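Local coordinates for Iron(III) ABC transporter, periplasmic iron-compound-binding protein (Vibrio cholerae, PDB 5GGY), which probably captures ferric siderophores such as iron-loaded Desferal in the periplasm and passes them to an ABC transporter for import into the cell, at residues 207-212 with 239-244; 161-166 with 218-223; 173-178 with 195-200; 250-255 with 272-277. All coordinates share one frame; numbering follows the deposited sequence.

Contact 1 of 4, residues 207-212 with 239-244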
# COMPACT_ATOMS: atom_id res chain seq x y z
N LYS A 207 -26.70 12.45 -10.81
CA LYS A 207 -27.16 12.39 -12.19
C LYS A 207 -28.60 11.89 -12.28
O LYS A 207 -29.06 11.14 -11.43
CB LYS A 207 -26.26 11.49 -13.02
CG LYS A 207 -24.84 11.99 -13.19
CD LYS A 207 -24.81 13.31 -13.95
CE LYS A 207 -23.39 13.77 -14.22
NZ LYS A 207 -23.37 15.10 -14.89
N ARG A 208 -29.30 12.33 -13.33
CA ARG A 208 -30.59 11.74 -13.68
C ARG A 208 -30.36 10.29 -14.06
O ARG A 208 -29.32 9.95 -14.62
CB ARG A 208 -31.25 12.51 -14.83
CG ARG A 208 -31.39 14.00 -14.60
CD ARG A 208 -31.99 14.68 -15.83
NE ARG A 208 -31.23 14.39 -17.04
CZ ARG A 208 -30.27 15.17 -17.53
NH1 ARG A 208 -29.96 16.30 -16.92
NH2 ARG A 208 -29.63 14.82 -18.64
N LEU A 209 -31.32 9.42 -13.75
CA LEU A 209 -31.17 8.00 -14.05
C LEU A 209 -31.02 7.76 -15.55
O LEU A 209 -30.29 6.86 -15.97
CB LEU A 209 -32.37 7.20 -13.52
CG LEU A 209 -32.33 5.70 -13.78
CD1 LEU A 209 -31.11 5.06 -13.13
CD2 LEU A 209 -33.62 5.02 -13.32
N SER A 210 -31.70 8.57 -16.35
CA SER A 210 -31.65 8.45 -17.80
C SER A 210 -30.25 8.64 -18.38
O SER A 210 -29.96 8.20 -19.49
CB SER A 210 -32.61 9.46 -18.44
OG SER A 210 -32.27 10.78 -18.06
N GLU A 211 -29.37 9.30 -17.62
CA GLU A 211 -28.00 9.53 -18.07
C GLU A 211 -27.21 8.24 -18.18
O GLU A 211 -26.19 8.19 -18.87
CB GLU A 211 -27.28 10.50 -17.12
CG GLU A 211 -27.62 11.96 -17.33
CD GLU A 211 -27.12 12.50 -18.66
OE1 GLU A 211 -26.16 11.93 -19.22
OE2 GLU A 211 -27.68 13.51 -19.14
N LEU A 212 -27.68 7.19 -17.52
CA LEU A 212 -27.01 5.90 -17.56
C LEU A 212 -27.19 5.21 -18.92
O LEU A 212 -26.60 4.16 -19.17
CB LEU A 212 -27.51 4.98 -16.45
CG LEU A 212 -27.17 5.40 -15.01
CD1 LEU A 212 -27.46 4.26 -14.05
CD2 LEU A 212 -25.72 5.83 -14.92
N ARG A 239 -35.61 -0.77 -17.29
CA ARG A 239 -35.73 -1.98 -18.11
C ARG A 239 -35.26 -1.74 -19.54
O ARG A 239 -34.97 -2.69 -20.27
CB ARG A 239 -37.18 -2.48 -18.12
CG ARG A 239 -37.43 -3.68 -17.21
CD ARG A 239 -38.71 -4.40 -17.60
NE ARG A 239 -38.48 -5.80 -17.91
CZ ARG A 239 -38.14 -6.26 -19.11
NH1 ARG A 239 -37.98 -5.42 -20.12
NH2 ARG A 239 -37.95 -7.56 -19.30
N ALA A 240 -35.18 -0.47 -19.93
CA ALA A 240 -34.76 -0.11 -21.28
C ALA A 240 -33.29 0.31 -21.32
O ALA A 240 -32.83 0.89 -22.30
CB ALA A 240 -35.64 0.99 -21.83
N MET A 241 -32.56 0.02 -20.24
CA MET A 241 -31.14 0.33 -20.18
C MET A 241 -30.31 -0.71 -20.93
O MET A 241 -30.61 -1.90 -20.87
CB MET A 241 -30.67 0.41 -18.73
CG MET A 241 -31.16 1.63 -17.99
SD MET A 241 -30.46 3.15 -18.66
CE MET A 241 -31.31 4.38 -17.67
N PRO A 242 -29.28 -0.25 -21.65
CA PRO A 242 -28.39 -1.13 -22.42
C PRO A 242 -27.73 -2.20 -21.56
O PRO A 242 -27.66 -3.35 -21.96
CB PRO A 242 -27.34 -0.17 -22.99
CG PRO A 242 -28.01 1.16 -23.00
CD PRO A 242 -28.92 1.17 -21.81
N PHE A 243 -27.26 -1.80 -20.38
CA PHE A 243 -26.60 -2.73 -19.47
C PHE A 243 -27.59 -3.65 -18.78
O PHE A 243 -27.24 -4.75 -18.34
CB PHE A 243 -25.79 -1.96 -18.42
CG PHE A 243 -26.55 -0.83 -17.78
CD1 PHE A 243 -27.34 -1.05 -16.66
CD2 PHE A 243 -26.46 0.45 -18.29
CE1 PHE A 243 -28.03 -0.00 -16.08
CE2 PHE A 243 -27.15 1.50 -17.71
CZ PHE A 243 -27.93 1.27 -16.60
N VAL A 244 -28.84 -3.21 -18.68
CA VAL A 244 -29.89 -4.01 -18.06
C VAL A 244 -30.35 -5.11 -19.00
O VAL A 244 -30.45 -6.27 -18.62
CB VAL A 244 -31.09 -3.13 -17.64
CG1 VAL A 244 -32.32 -3.99 -17.38
CG2 VAL A 244 -30.74 -2.31 -16.42
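Met241 opens the approach to Leu209 and Leu212, joining the short helix 242-245 to the 3-10 turn 209-212 that follows edge strand 204-208. Both belong to the C-terminal alpha/beta lobe of a periplasmic binding protein of the FhuD type, and the contact is buried packing at that lobe's outer end. Met241 occupies the N-cap position, where its backbone O takes a weak bond from Val244 N while its side chain points toward the turn. CG stands anti to the carbonyl carbon and the chain then bends at chi2 (-66°), so the thioether crosses to the turn with its methyl leading. Met241 CE presses on Leu209 O at 3.2 Å, an oxygen that already receives the backbone N-H of Leu212 at 3.1 Å. The same methyl lies 4.0 Å from Leu212 CB and 4.2 Å from Leu209 CG, and SD rests against Leu212 C. A flexible, unbranched methionine suits a place where one tip must fit between two leucines and a turn of backbone. Beyond Pro242, Phe243 holds CG between its backbone N and carbonyl carbon (chi1 47°), which folds the ring back under its own neighbour: Met241 CB sits 3.6 Å above one ring face, toward the rim. The CE2-CZ end of the ring is also the part that meets Leu212, whose CB lies 3.7 Å from Phe243 CE2. Leu212 O meets the ring at its edge, near the plane, 3.1 Å from Phe243 CE2.

Contact 2 of 4, residues 161-166 with 218-223; sequences AVVTLR and GYVLYF
Two parallel strands, 161-166 and 219-223, run side by side in the central mixed sheet of the C-terminal lobe, crossing at -26°. Ala161, Val163 and Leu165 exchange backbone bonds with Tyr219, Leu221 and Phe223; the bond from Leu221 N to Val163 O, 3.1 Å, is almost straight at 179°. Gly218 leads into the second strand with a positive phi, which favours glycine. On one face Val162 CG1 meets Leu221 CD1 at 3.9 Å, under helix 262-276. On the other, Val163 and Val220 lie alongside, CG1 to CG2 3.5 Å, their beta-branched shapes suiting extended backbone. A chi1 of 61° tucks Leu165 CG in over its own backbone and spreads the methyls over the neighbouring strand, CD1 to Val220 CG1 and CD2 to Tyr222 CB. Phe223 closes the pair: Thr164 OG1 comes obliquely to its ring, 3.0 Å from CE2. Arg166 extends past it, laying one guanidinium face over Phe223 CB. Tyr176 OH takes Arg166 NE and Ser257 OG takes NH1, fixing the guanidinium's rotation. Arg166 NH2 donates to a water at 3.0 Å, which in turn donates to Phe223 O at 3.2 Å.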
# COMPACT_ATOMS: atom_id res chain seq x y z
N ALA A 161 -15.34 -2.34 -18.62
CA ALA A 161 -15.51 -1.02 -18.02
C ALA A 161 -16.66 -1.04 -17.02
O ALA A 161 -17.73 -1.57 -17.30
CB ALA A 161 -15.76 0.02 -19.10
N VAL A 162 -16.42 -0.46 -15.84
CA VAL A 162 -17.40 -0.50 -14.76
C VAL A 162 -17.73 0.90 -14.25
O VAL A 162 -16.84 1.72 -14.05
CB VAL A 162 -16.91 -1.36 -13.58
CG1 VAL A 162 -17.92 -1.36 -12.44
CG2 VAL A 162 -16.63 -2.78 -14.04
N VAL A 163 -19.01 1.17 -14.04
CA VAL A 163 -19.43 2.38 -13.35
C VAL A 163 -20.13 2.00 -12.04
O VAL A 163 -20.92 1.06 -11.99
CB VAL A 163 -20.37 3.25 -14.23
CG1 VAL A 163 -21.59 2.46 -14.68
CG2 VAL A 163 -20.78 4.51 -13.50
N THR A 164 -19.79 2.72 -10.98
CA THR A 164 -20.35 2.44 -9.66
C THR A 164 -21.22 3.60 -9.18
O THR A 164 -20.91 4.76 -9.43
CB THR A 164 -19.24 2.19 -8.63
OG1 THR A 164 -19.77 2.41 -7.31
CG2 THR A 164 -18.08 3.14 -8.86
N LEU A 165 -22.31 3.27 -8.48
CA LEU A 165 -23.21 4.31 -7.98
C LEU A 165 -24.09 3.84 -6.84
O LEU A 165 -24.18 2.66 -6.53
CB LEU A 165 -24.08 4.86 -9.13
CG LEU A 165 -25.07 4.06 -9.99
CD1 LEU A 165 -24.41 2.90 -10.73
CD2 LEU A 165 -26.30 3.56 -9.21
N ARG A 166 -24.73 4.81 -6.19
CA ARG A 166 -25.84 4.56 -5.28
C ARG A 166 -27.06 5.33 -5.80
O ARG A 166 -26.92 6.33 -6.51
CB ARG A 166 -25.51 5.00 -3.85
CG ARG A 166 -24.43 4.19 -3.16
CD ARG A 166 -24.27 4.63 -1.71
NE ARG A 166 -23.09 4.05 -1.08
CZ ARG A 166 -23.11 2.96 -0.31
NH1 ARG A 166 -21.99 2.50 0.23
NH2 ARG A 166 -24.26 2.33 -0.09
N GLY A 218 -20.45 -2.20 -21.17
CA GLY A 218 -20.28 -3.06 -20.02
C GLY A 218 -21.25 -2.91 -18.86
O GLY A 218 -22.47 -2.91 -19.04
N TYR A 219 -20.69 -2.75 -17.67
CA TYR A 219 -21.39 -3.11 -16.44
C TYR A 219 -21.72 -1.95 -15.50
O TYR A 219 -21.00 -0.95 -15.43
CB TYR A 219 -20.57 -4.16 -15.68
CG TYR A 219 -20.35 -5.44 -16.47
CD1 TYR A 219 -21.08 -6.59 -16.19
CD2 TYR A 219 -19.42 -5.49 -17.51
CE1 TYR A 219 -20.89 -7.75 -16.91
CE2 TYR A 219 -19.23 -6.65 -18.24
CZ TYR A 219 -19.96 -7.78 -17.93
OH TYR A 219 -19.77 -8.93 -18.65
N VAL A 220 -22.83 -2.11 -14.78
CA VAL A 220 -23.29 -1.14 -13.80
C VAL A 220 -23.49 -1.80 -12.44
O VAL A 220 -24.25 -2.76 -12.31
CB VAL A 220 -24.61 -0.47 -14.25
CG1 VAL A 220 -25.25 0.28 -13.09
CG2 VAL A 220 -24.36 0.44 -15.43
N LEU A 221 -22.81 -1.28 -11.43
CA LEU A 221 -22.92 -1.81 -10.07
C LEU A 221 -23.50 -0.76 -9.13
O LEU A 221 -23.04 0.38 -9.10
CB LEU A 221 -21.55 -2.28 -9.56
CG LEU A 221 -20.88 -3.42 -10.32
CD1 LEU A 221 -19.51 -3.72 -9.74
CD2 LEU A 221 -21.75 -4.67 -10.29
N TYR A 222 -24.51 -1.15 -8.35
CA TYR A 222 -25.09 -0.24 -7.36
C TYR A 222 -25.06 -0.85 -5.96
O TYR A 222 -25.36 -2.02 -5.77
CB TYR A 222 -26.52 0.15 -7.75
CG TYR A 222 -27.51 -0.99 -7.82
CD1 TYR A 222 -28.29 -1.33 -6.72
CD2 TYR A 222 -27.68 -1.72 -8.99
CE1 TYR A 222 -29.20 -2.37 -6.79
CE2 TYR A 222 -28.59 -2.76 -9.07
CZ TYR A 222 -29.35 -3.08 -7.96
OH TYR A 222 -30.25 -4.12 -8.03
N PHE A 223 -24.69 -0.02 -4.98
CA PHE A 223 -24.49 -0.49 -3.61
C PHE A 223 -25.79 -0.60 -2.82
O PHE A 223 -26.64 0.29 -2.86
CB PHE A 223 -23.53 0.44 -2.87
CG PHE A 223 -22.12 0.41 -3.39
CD1 PHE A 223 -21.33 -0.71 -3.22
CD2 PHE A 223 -21.58 1.51 -4.03
CE1 PHE A 223 -20.04 -0.74 -3.70
CE2 PHE A 223 -20.29 1.49 -4.50
CZ PHE A 223 -19.52 0.36 -4.34
O HOH W 1 -27.20 2.66 -0.82

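Contact 3 of 4, residues 173-178 with 195-200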
# COMPACT_ATOMS: atom_id res chain seq x y z
N VAL A 173 -29.27 9.45 -9.41
CA VAL A 173 -28.15 8.56 -9.13
C VAL A 173 -26.90 9.32 -8.66
O VAL A 173 -26.60 10.40 -9.15
CB VAL A 173 -27.82 7.71 -10.38
CG1 VAL A 173 -26.33 7.55 -10.58
CG2 VAL A 173 -28.51 6.36 -10.29
N PHE A 174 -26.19 8.74 -7.70
CA PHE A 174 -24.90 9.26 -7.25
C PHE A 174 -23.75 8.50 -7.88
O PHE A 174 -23.34 7.46 -7.37
CB PHE A 174 -24.78 9.19 -5.72
CG PHE A 174 -25.63 10.19 -4.99
CD1 PHE A 174 -25.50 11.54 -5.24
CD2 PHE A 174 -26.54 9.77 -4.04
CE1 PHE A 174 -26.28 12.46 -4.56
CE2 PHE A 174 -27.32 10.68 -3.36
CZ PHE A 174 -27.19 12.03 -3.62
N LEU A 175 -23.22 9.02 -8.98
CA LEU A 175 -22.07 8.40 -9.63
C LEU A 175 -20.79 8.67 -8.85
O LEU A 175 -20.52 9.80 -8.45
CB LEU A 175 -21.90 8.93 -11.06
CG LEU A 175 -22.97 8.53 -12.08
CD1 LEU A 175 -22.64 9.12 -13.45
CD2 LEU A 175 -23.08 7.02 -12.17
N TYR A 176 -20.00 7.62 -8.63
CA TYR A 176 -18.75 7.77 -7.90
C TYR A 176 -17.64 8.28 -8.81
O TYR A 176 -17.39 7.73 -9.88
CB TYR A 176 -18.35 6.45 -7.23
CG TYR A 176 -19.17 6.20 -5.99
CD1 TYR A 176 -18.84 6.80 -4.78
CD2 TYR A 176 -20.30 5.39 -6.03
CE1 TYR A 176 -19.60 6.59 -3.65
CE2 TYR A 176 -21.06 5.17 -4.91
CZ TYR A 176 -20.71 5.77 -3.72
OH TYR A 176 -21.47 5.56 -2.59
N THR A 177 -16.99 9.36 -8.37
CA THR A 177 -16.07 10.10 -9.21
C THR A 177 -14.61 9.66 -9.07
O THR A 177 -14.32 8.68 -8.37
CB THR A 177 -16.16 11.61 -8.91
OG1 THR A 177 -15.63 11.87 -7.60
CG2 THR A 177 -17.60 12.08 -8.97
N GLU A 178 -13.71 10.39 -9.72
CA GLU A 178 -12.30 10.02 -9.81
C GLU A 178 -11.61 9.97 -8.45
O GLU A 178 -10.73 9.14 -8.22
CB GLU A 178 -11.56 11.00 -10.72
CG GLU A 178 -10.10 10.65 -10.96
CD GLU A 178 -9.38 11.70 -11.78
OE1 GLU A 178 -8.21 11.46 -12.15
OE2 GLU A 178 -9.98 12.75 -12.06
N LEU A 195 -18.11 5.39 -17.08
CA LEU A 195 -18.60 6.76 -17.11
C LEU A 195 -17.80 7.63 -16.15
O LEU A 195 -18.30 8.00 -15.08
CB LEU A 195 -20.09 6.80 -16.75
CG LEU A 195 -20.95 7.88 -17.41
CD1 LEU A 195 -20.87 7.78 -18.92
CD2 LEU A 195 -22.39 7.77 -16.94
N PRO A 196 -16.56 7.97 -16.53
CA PRO A 196 -15.62 8.71 -15.68
C PRO A 196 -16.14 10.09 -15.29
O PRO A 196 -16.76 10.77 -16.10
CB PRO A 196 -14.36 8.83 -16.55
CG PRO A 196 -14.86 8.69 -17.95
CD PRO A 196 -16.00 7.72 -17.87
N GLN A 197 -15.88 10.48 -14.04
CA GLN A 197 -16.40 11.74 -13.51
C GLN A 197 -15.32 12.57 -12.83
O GLN A 197 -14.41 12.03 -12.19
CB GLN A 197 -17.53 11.46 -12.51
CG GLN A 197 -18.73 10.73 -13.11
CD GLN A 197 -19.51 11.58 -14.09
OE1 GLN A 197 -19.56 12.81 -13.96
NE2 GLN A 197 -20.12 10.94 -15.08
N PRO A 198 -15.41 13.90 -12.97
CA PRO A 198 -14.49 14.83 -12.30
C PRO A 198 -14.60 14.74 -10.78
O PRO A 198 -15.66 14.36 -10.28
CB PRO A 198 -14.95 16.20 -12.80
CG PRO A 198 -16.37 16.01 -13.22
CD PRO A 198 -16.42 14.61 -13.77
N PRO A 199 -13.52 15.08 -10.06
CA PRO A 199 -13.51 14.98 -8.59
C PRO A 199 -14.57 15.85 -7.93
O PRO A 199 -14.81 16.99 -8.35
CB PRO A 199 -12.10 15.46 -8.22
CG PRO A 199 -11.65 16.28 -9.38
CD PRO A 199 -12.27 15.64 -10.59
N LYS A 200 -15.21 15.31 -6.90
CA LYS A 200 -16.27 16.01 -6.18
C LYS A 200 -16.13 15.78 -4.69
O LYS A 200 -15.28 15.00 -4.25
CB LYS A 200 -17.65 15.54 -6.66
CG LYS A 200 -17.97 15.90 -8.11
CD LYS A 200 -18.80 17.17 -8.19
CE LYS A 200 -18.45 17.97 -9.44
NZ LYS A 200 -19.35 19.13 -9.60
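Glu178 N donates to Gln197 O at 3.0 Å, tying the end of one extended segment to the middle of another that runs at 76° to it. The bond is bent, 140° at the hydrogen, and the donor stands 31° out of the carbonyl plane; the two segments cross here and do not pair as strands. Beside it Thr177 turns its beta-branched side chain against the extended chain 197-200. Its CB lies 3.1 Å from Pro198 O, and CG2 packs across Gln197 CB at 3.6 Å and against the aliphatic start of Lys200. The torsion that places CG2 there, anti to the carbonyl carbon, sets OG1 between N and C, where its hydrogen-bond partner is OD1 of Asn179. ND2 of the same Asn179 bonds Lys200 O, so this asparagine bridges both sides. In the C-terminal lobe of this periplasmic binding protein, 173-176 is a strand of the mixed sheet, while 195-200 is the irregular link between strands 192-193 and 204-208, laid over the strand's exit. Pro198 and Pro199 suit such a link, since they favour extended backbone and lack an N-H needing a partner. Deeper in, Leu175 CD1 touches Leu195 CD2 at 3.8 Å. Gln197 bends at chi2, bringing its amide over the same methyl, NE2 to Leu175 CD1 3.5 Å, and leaving NE2 a weak bond to Leu195 O. Toward the surface, extended Glu178 runs alongside Pro199, with OE2 4.0 Å from its CD.

Contact 4 of 4, residues 250-255 with 272-277; sequences NSVRPV and TESLLA
Asn250 and Ser274 form the centre of a polar seam between strand 249-252 and the last turns of helix 262-276. Asn250 ND2 donates to Ser274 O at 2.9 Å, nearly straight (175°), with the acceptor in the amide plane and the N-H directed at a lone pair of the carbonyl. Ser274 OG faces Ser251 O, but the modelled 2.4 Å is too short to take literally and leaves the geometry of this bond doubtful. Serine suits this position, being small enough to let a helix come close to a strand; the CA atoms of Val252 and Ser274 are 5.8 Å apart. A water extends the seam, donating to Ser274 OG at 3.0 Å and accepting from Arg253 N. Further out, Arg253 reaches across Glu273, its NE bonding OE1 at 3.0 Å in a salt bridge. OE1 lies near the guanidinium plane, yet NE approaches from 37° above the carboxylate plane. Both chains are extended, which lets their charged ends meet beyond the serine. In the next shell, Asn250 OD1 takes a weak bond from Ser251 N, which steadies the amide's rotation. Val252 adds an apolar side, its CG2 against Ser274 CB. Segments 250-252 and 272-276 run nearly antiparallel (164°), the helix returning against the strand in this alpha/beta lobe. Strand 219-223 pairs with 249-252 on the sheet side, and the long helix 130-154 packs against Thr272 and Leu276 on the other side of the helix.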
# COMPACT_ATOMS: atom_id res chain seq x y z
N ASN A 250 -25.67 -5.47 -11.64
CA ASN A 250 -25.84 -6.24 -10.41
C ASN A 250 -25.77 -5.37 -9.16
O ASN A 250 -25.19 -4.29 -9.17
CB ASN A 250 -24.78 -7.34 -10.34
CG ASN A 250 -25.12 -8.41 -9.33
OD1 ASN A 250 -26.24 -8.46 -8.81
ND2 ASN A 250 -24.17 -9.29 -9.05
N SER A 251 -26.39 -5.85 -8.09
CA SER A 251 -26.35 -5.15 -6.81
C SER A 251 -25.11 -5.57 -6.02
O SER A 251 -24.65 -6.70 -6.13
CB SER A 251 -27.62 -5.43 -6.00
OG SER A 251 -27.71 -6.80 -5.65
N VAL A 252 -24.58 -4.64 -5.24
CA VAL A 252 -23.42 -4.93 -4.41
C VAL A 252 -23.80 -4.89 -2.93
O VAL A 252 -24.41 -3.93 -2.47
CB VAL A 252 -22.27 -3.94 -4.67
CG1 VAL A 252 -21.03 -4.34 -3.87
CG2 VAL A 252 -21.94 -3.88 -6.15
N ARG A 253 -23.44 -5.95 -2.20
CA ARG A 253 -23.76 -6.05 -0.78
C ARG A 253 -23.18 -4.87 -0.01
O ARG A 253 -22.13 -4.34 -0.38
CB ARG A 253 -23.24 -7.38 -0.21
CG ARG A 253 -21.74 -7.59 -0.32
CD ARG A 253 -21.35 -8.92 0.30
NE ARG A 253 -19.93 -9.22 0.11
CZ ARG A 253 -18.97 -8.85 0.96
NH1 ARG A 253 -19.28 -8.18 2.06
NH2 ARG A 253 -17.71 -9.17 0.70
N PRO A 254 -23.87 -4.44 1.07
CA PRO A 254 -23.54 -3.22 1.82
C PRO A 254 -22.07 -3.05 2.19
O PRO A 254 -21.54 -3.77 3.04
CB PRO A 254 -24.39 -3.37 3.09
CG PRO A 254 -25.58 -4.15 2.64
CD PRO A 254 -25.06 -5.12 1.61
N VAL A 255 -21.41 -2.11 1.52
CA VAL A 255 -20.07 -1.69 1.88
C VAL A 255 -20.00 -0.17 1.85
O VAL A 255 -20.31 0.46 0.84
CB VAL A 255 -18.99 -2.25 0.93
CG1 VAL A 255 -17.63 -1.72 1.32
CG2 VAL A 255 -19.00 -3.78 0.96
N THR A 272 -16.00 -7.37 -6.72
CA THR A 272 -15.55 -8.56 -7.44
C THR A 272 -16.62 -9.64 -7.44
O THR A 272 -16.95 -10.20 -8.48
CB THR A 272 -14.26 -9.14 -6.83
OG1 THR A 272 -13.18 -8.20 -7.00
CG2 THR A 272 -13.89 -10.45 -7.51
N GLU A 273 -17.17 -9.90 -6.26
CA GLU A 273 -18.24 -10.88 -6.09
C GLU A 273 -19.45 -10.59 -6.98
O GLU A 273 -19.97 -11.49 -7.65
CB GLU A 273 -18.67 -10.92 -4.62
CG GLU A 273 -20.00 -11.60 -4.37
CD GLU A 273 -20.42 -11.48 -2.92
OE1 GLU A 273 -19.54 -11.29 -2.06
OE2 GLU A 273 -21.64 -11.57 -2.65
N SER A 274 -19.89 -9.34 -7.00
CA SER A 274 -21.03 -8.95 -7.83
C SER A 274 -20.68 -8.95 -9.31
O SER A 274 -21.55 -9.11 -10.16
CB SER A 274 -21.55 -7.57 -7.42
OG SER A 274 -22.49 -7.66 -6.37
N LEU A 275 -19.40 -8.78 -9.61
CA LEU A 275 -18.95 -8.69 -10.99
C LEU A 275 -18.59 -10.07 -11.55
O LEU A 275 -18.65 -10.29 -12.76
CB LEU A 275 -17.75 -7.75 -11.10
CG LEU A 275 -17.52 -7.12 -12.47
CD1 LEU A 275 -18.76 -6.36 -12.91
CD2 LEU A 275 -16.31 -6.21 -12.44
N LEU A 276 -18.23 -11.00 -10.67
CA LEU A 276 -17.99 -12.38 -11.07
C LEU A 276 -19.32 -13.04 -11.42
O LEU A 276 -19.39 -13.86 -12.34
CB LEU A 276 -17.27 -13.16 -9.97
CG LEU A 276 -15.77 -12.89 -9.85
CD1 LEU A 276 -15.15 -13.73 -8.74
CD2 LEU A 276 -15.07 -13.15 -11.18
N ALA A 277 -20.36 -12.70 -10.68
CA ALA A 277 -21.71 -13.03 -11.10
C ALA A 277 -22.03 -12.12 -12.29
O ALA A 277 -21.33 -11.14 -12.50
CB ALA A 277 -22.71 -12.84 -9.98
O HOH W 2 -21.33 -7.99 -3.60

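Overall arrangement
All four contacts build one C-terminal lobe around its mixed sheet. Contact 2 is the hub: its centre lies about 11 Å from those of contacts 1 and 3 and about 10 Å from that of contact 4. Phe243 of contact 1 packs on Val220, Arg166 reaches Tyr176 of contact 3, and strand 249-252 of contact 4 continues the sheet beyond 219-223. Contact 3 is nested in the chain loop closed by contact 2, and strands 172-176 and 204-208 link it to contact 1. Contacts 3 and 4 stay apart, centres about 19 Å. The structure is ligand-free; as in relatives, the siderophore would probably bind between the two lobes.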